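Soluble epoxide hydrolase (Bacillus megaterium, PDB 4INZ) belongs to the alpha/beta hydrolase fold superfamily, with a mixed central sheet flanked by helices. Local coordinates at residues Asn152-Ala158 / Pro257-Asn263. The protein carries 1 engineered substitution. Numbering follows the deposited sequence. Where two conformers were deposited one is given.
Sequences NKNQQKA and PTFMPEN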
ATOM      1  N   ASN A 152     -20.261  -3.147   8.779  1.00 36.25           N
ATOM      2  CA  ASN A 152     -20.601  -2.389   7.583  1.00 33.95           C
ATOM      3  C   ASN A 152     -20.910  -3.319   6.419  1.00 35.31           C
ATOM      4  O   ASN A 152     -20.008  -3.930   5.854  1.00 34.88           O
ATOM      5  CB  ASN A 152     -19.451  -1.444   7.232  1.00 32.22           C
ATOM      6  CG  ASN A 152     -19.792  -0.485   6.104  1.00 33.19           C
ATOM      7  OD1 ASN A 152     -20.610  -0.790   5.232  1.00 35.83           O
ATOM      8  ND2 ASN A 152     -19.149   0.683   6.109  1.00 29.34           N
ATOM      9  N   LYS A 153     -22.189  -3.435   6.070  1.00 36.66           N
ATOM     10  CA  LYS A 153     -22.596  -4.329   4.988  1.00 37.43           C
ATOM     11  C   LYS A 153     -21.934  -3.983   3.657  1.00 35.87           C
ATOM     12  O   LYS A 153     -21.577  -4.877   2.882  1.00 34.44           O
ATOM     13  CB  LYS A 153     -24.120  -4.351   4.839  1.00 42.19           C
ATOM     14  CG  LYS A 153     -24.826  -5.054   5.986  1.00 47.13           C
ATOM     15  CD  LYS A 153     -24.057  -6.301   6.393  1.00 50.76           C
ATOM     16  CE  LYS A 153     -24.921  -7.286   7.159  1.00 53.86           C
ATOM     17  NZ  LYS A 153     -24.134  -8.496   7.531  1.00 54.91           N
ATOM     18  N   ASN A 154     -21.771  -2.688   3.396  1.00 34.46           N
ATOM     19  CA  ASN A 154     -21.127  -2.244   2.169  1.00 34.30           C
ATOM     20  C   ASN A 154     -19.660  -2.673   2.123  1.00 30.88           C
ATOM     21  O   ASN A 154     -19.153  -3.058   1.073  1.00 31.93           O
ATOM     22  CB  ASN A 154     -21.255  -0.725   1.995  1.00 37.09           C
ATOM     23  CG  ASN A 154     -22.670  -0.287   1.630  1.00 41.78           C
ATOM     24  OD1 ASN A 154     -23.436  -1.039   1.020  1.00 41.23           O
ATOM     25  ND2 ASN A 154     -23.016   0.942   1.994  1.00 45.91           N
ATOM     26  N   GLN A 155     -18.980  -2.618   3.264  1.00 29.42           N
ATOM     27  CA  GLN A 155     -17.577  -3.016   3.315  1.00 27.67           C
ATOM     28  C   GLN A 155     -17.441  -4.526   3.187  1.00 29.78           C
ATOM     29  O   GLN A 155     -16.490  -5.033   2.586  1.00 31.70           O
ATOM     30  CB  GLN A 155     -16.907  -2.554   4.607  1.00 27.19           C
ATOM     31  CG  GLN A 155     -15.420  -2.875   4.632  1.00 29.13           C
ATOM     32  CD  GLN A 155     -14.673  -2.229   3.476  1.00 27.12           C
ATOM     33  OE1 GLN A 155     -14.114  -2.914   2.603  1.00 27.10           O
ATOM     34  NE2 GLN A 155     -14.661  -0.906   3.461  1.00 26.59           N
ATOM     35  N   GLN A 156     -18.390  -5.245   3.771  1.00 31.25           N
ATOM     36  CA  GLN A 156     -18.395  -6.697   3.670  1.00 32.69           C
ATOM     37  C   GLN A 156     -18.491  -7.136   2.211  1.00 35.23           C
ATOM     38  O   GLN A 156     -17.762  -8.028   1.769  1.00 35.36           O
ATOM     39  CB  GLN A 156     -19.542  -7.279   4.499  1.00 33.14           C
ATOM     40  CG  GLN A 156     -19.293  -7.185   5.995  1.00 34.74           C
ATOM     41  CD  GLN A 156     -20.515  -7.535   6.818  1.00 36.91           C
ATOM     42  OE1 GLN A 156     -21.570  -7.854   6.276  1.00 38.67           O
ATOM     43  NE2 GLN A 156     -20.377  -7.476   8.140  1.00 36.75           N
ATOM     44  N   LYS A 157     -19.388  -6.498   1.463  1.00 36.98           N
ATOM     45  CA  LYS A 157     -19.535  -6.783   0.042  1.00 38.94           C
ATOM     46  C   LYS A 157     -18.283  -6.365  -0.720  1.00 37.15           C
ATOM     47  O   LYS A 157     -17.769  -7.113  -1.549  1.00 39.74           O
ATOM     48  CB  LYS A 157     -20.754  -6.056  -0.534  1.00 44.45           C
ATOM     49  CG  LYS A 157     -21.009  -6.346  -2.010  1.00 49.42           C
ATOM     50  CD  LYS A 157     -22.215  -5.567  -2.536  1.00 54.79           C
ATOM     51  CE  LYS A 157     -22.567  -5.962  -3.971  1.00 57.18           C
ATOM     52  NZ  LYS A 157     -23.161  -7.330  -4.068  1.00 58.49           N
ATOM     53  N   ALA A 158     -17.802  -5.163  -0.430  1.00 33.55           N
ATOM     54  CA  ALA A 158     -16.623  -4.624  -1.096  1.00 34.71           C
ATOM     55  C   ALA A 158     -15.410  -5.531  -0.928  1.00 34.99           C
ATOM     56  O   ALA A 158     -14.568  -5.615  -1.820  1.00 35.70           O
ATOM     57  CB  ALA A 158     -16.311  -3.225  -0.568  1.00 32.91           C
ATOM     58  N   PRO A 257     -14.095   1.536  -4.725  1.00 24.56           N
ATOM     59  CA  PRO A 257     -15.061   0.448  -4.525  1.00 28.29           C
ATOM     60  C   PRO A 257     -14.597  -0.607  -3.519  1.00 29.82           C
ATOM     61  O   PRO A 257     -15.394  -1.456  -3.120  1.00 31.73           O
ATOM     62  CB  PRO A 257     -15.157  -0.183  -5.915  1.00 30.51           C
ATOM     63  CG  PRO A 257     -13.807   0.056  -6.514  1.00 27.98           C
ATOM     64  CD  PRO A 257     -13.382   1.416  -6.011  1.00 25.07           C
ATOM     65  N   THR A 258     -13.337  -0.549  -3.101  1.00 28.38           N
ATOM     66  CA  THR A 258     -12.762  -1.568  -2.225  0.59 27.67           C
ATOM     67  C   THR A 258     -12.754  -1.166  -0.751  1.00 26.22           C
ATOM     68  O   THR A 258     -12.854  -2.009   0.135  1.00 27.81           O
ATOM     69  CB  THR A 258     -11.322  -1.892  -2.652  0.59 29.88           C
ATOM     70  OG1 THR A 258     -11.319  -2.347  -4.011  0.59 34.02           O
ATOM     71  CG2 THR A 258     -10.734  -2.967  -1.761  0.59 28.86           C
ATOM     72  N   PHE A 259     -12.607   0.126  -0.492  1.00 26.10           N
ATOM     73  CA  PHE A 259     -12.624   0.627   0.884  1.00 25.86           C
ATOM     74  C   PHE A 259     -13.664   1.734   1.030  1.00 25.25           C
ATOM     75  O   PHE A 259     -13.588   2.765   0.363  1.00 27.38           O
ATOM     76  CB  PHE A 259     -11.234   1.114   1.317  1.00 27.08           C
ATOM     77  CG  PHE A 259     -10.202   0.024   1.353  1.00 26.58           C
ATOM     78  CD1 PHE A 259     -10.067  -0.789   2.468  1.00 26.97           C
ATOM     79  CD2 PHE A 259      -9.376  -0.200   0.264  1.00 28.17           C
ATOM     80  CE1 PHE A 259      -9.123  -1.804   2.494  1.00 27.13           C
ATOM     81  CE2 PHE A 259      -8.430  -1.212   0.289  1.00 28.12           C
ATOM     82  CZ  PHE A 259      -8.306  -2.020   1.405  1.00 27.53           C
ATOM     83  N   MET A 260     -14.641   1.497   1.899  1.00 25.89           N
ATOM     84  CA  MET A 260     -15.763   2.410   2.091  1.00 25.81           C
ATOM     85  C   MET A 260     -15.347   3.632   2.890  1.00 25.04           C
ATOM     86  O   MET A 260     -14.389   3.581   3.653  1.00 25.21           O
ATOM     87  CB  MET A 260     -16.918   1.683   2.788  1.00 26.80           C
ATOM     88  CG  MET A 260     -17.482   0.508   1.999  1.00 30.56           C
ATOM     89  SD  MET A 260     -18.218   0.989   0.414  1.00 33.80           S
ATOM     90  CE  MET A 260     -16.859   0.706  -0.725  1.00 32.78           C
ATOM     91  N   PRO A 261     -16.066   4.749   2.714  1.00 26.68           N
ATOM     92  CA  PRO A 261     -15.701   5.987   3.408  1.00 25.47           C
ATOM     93  C   PRO A 261     -15.715   5.852   4.929  1.00 25.33           C
ATOM     94  O   PRO A 261     -14.971   6.569   5.599  1.00 24.34           O
ATOM     95  CB  PRO A 261     -16.791   6.973   2.960  1.00 28.61           C
ATOM     96  CG  PRO A 261     -17.271   6.442   1.663  1.00 30.73           C
ATOM     97  CD  PRO A 261     -17.184   4.949   1.776  1.00 29.04           C
ATOM     98  N   GLU A 262     -16.547   4.958   5.467  1.00 25.71           N
ATOM     99  CA  GLU A 262     -16.684   4.827   6.922  1.00 25.81           C
ATOM    100  C   GLU A 262     -15.404   4.351   7.613  1.00 24.87           C
ATOM    101  O   GLU A 262     -15.295   4.417   8.838  1.00 25.92           O
ATOM    102  CB  GLU A 262     -17.857   3.914   7.291  1.00 27.15           C
ATOM    103  CG  GLU A 262     -19.229   4.501   6.989  1.00 30.08           C
ATOM    104  CD  GLU A 262     -19.609   4.384   5.525  1.00 32.97           C
ATOM    105  OE1 GLU A 262     -18.950   3.614   4.795  1.00 32.89           O
ATOM    106  OE2 GLU A 262     -20.564   5.068   5.102  1.00 37.50           O
ATOM    107  N   ASN A 263     -14.437   3.870   6.834  1.00 23.52           N
ATOM    108  CA  ASN A 263     -13.146   3.495   7.397  1.00 22.42           C
ATOM    109  C   ASN A 263     -12.499   4.677   8.104  1.00 23.13           C
ATOM    110  O   ASN A 263     -11.644   4.501   8.968  1.00 24.01           O
ATOM    111  CB  ASN A 263     -12.216   2.952   6.306  1.00 22.99           C
ATOM    112  CG  ASN A 263     -12.540   1.527   5.936  1.00 24.06           C
ATOM    113  OD1 ASN A 263     -12.125   0.597   6.619  1.00 26.23           O
ATOM    114  ND2 ASN A 263     -13.300   1.346   4.861  1.00 23.93           N
TER
HETATM  115  O   HOH W   1     -20.432   2.279   2.963  1.00 37.20           O
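N152 and E262 make a direct polar link across this contact: N152 ND2 donates to E262 OE1 over 3.2 Å, meeting the oxygen from above the carboxylate plane, with amide and carboxylate planes 73° apart. The same ND2 also bonds E148 of helix 142-151. Asparagine suits the N-cap of helix 153-158 because its other amide end accepts: N152 OD1 takes the backbone N of Q155 at 3.1 Å and, weakly, that of N154. With CG anti to the backbone N (chi1 -172°), the amide can reach both the helix start and the glutamate. A water joins N154 ND2 to E262 OE1, lying 2.7 Å from the latter. M260, bent at chi2 and chi3, lays SD 3.8 Å from N154 CB and packs CE against A158 CB at 4.0 Å. The small alanine also lets the loop come close, its methyl CB 3.2 Å from the carbonyl P257 O. Between helix and loop, the buried side chain of Q155 ends against the T258-M260 backbone and N263, whose ND2 grips M260 O at 2.8 Å. Helix 153-158 is thus fastened to the loop between strands 248-253 and 274-279, and N152 ND2, shared by E262 and E148, probably eases the closeness of two acidic side chains.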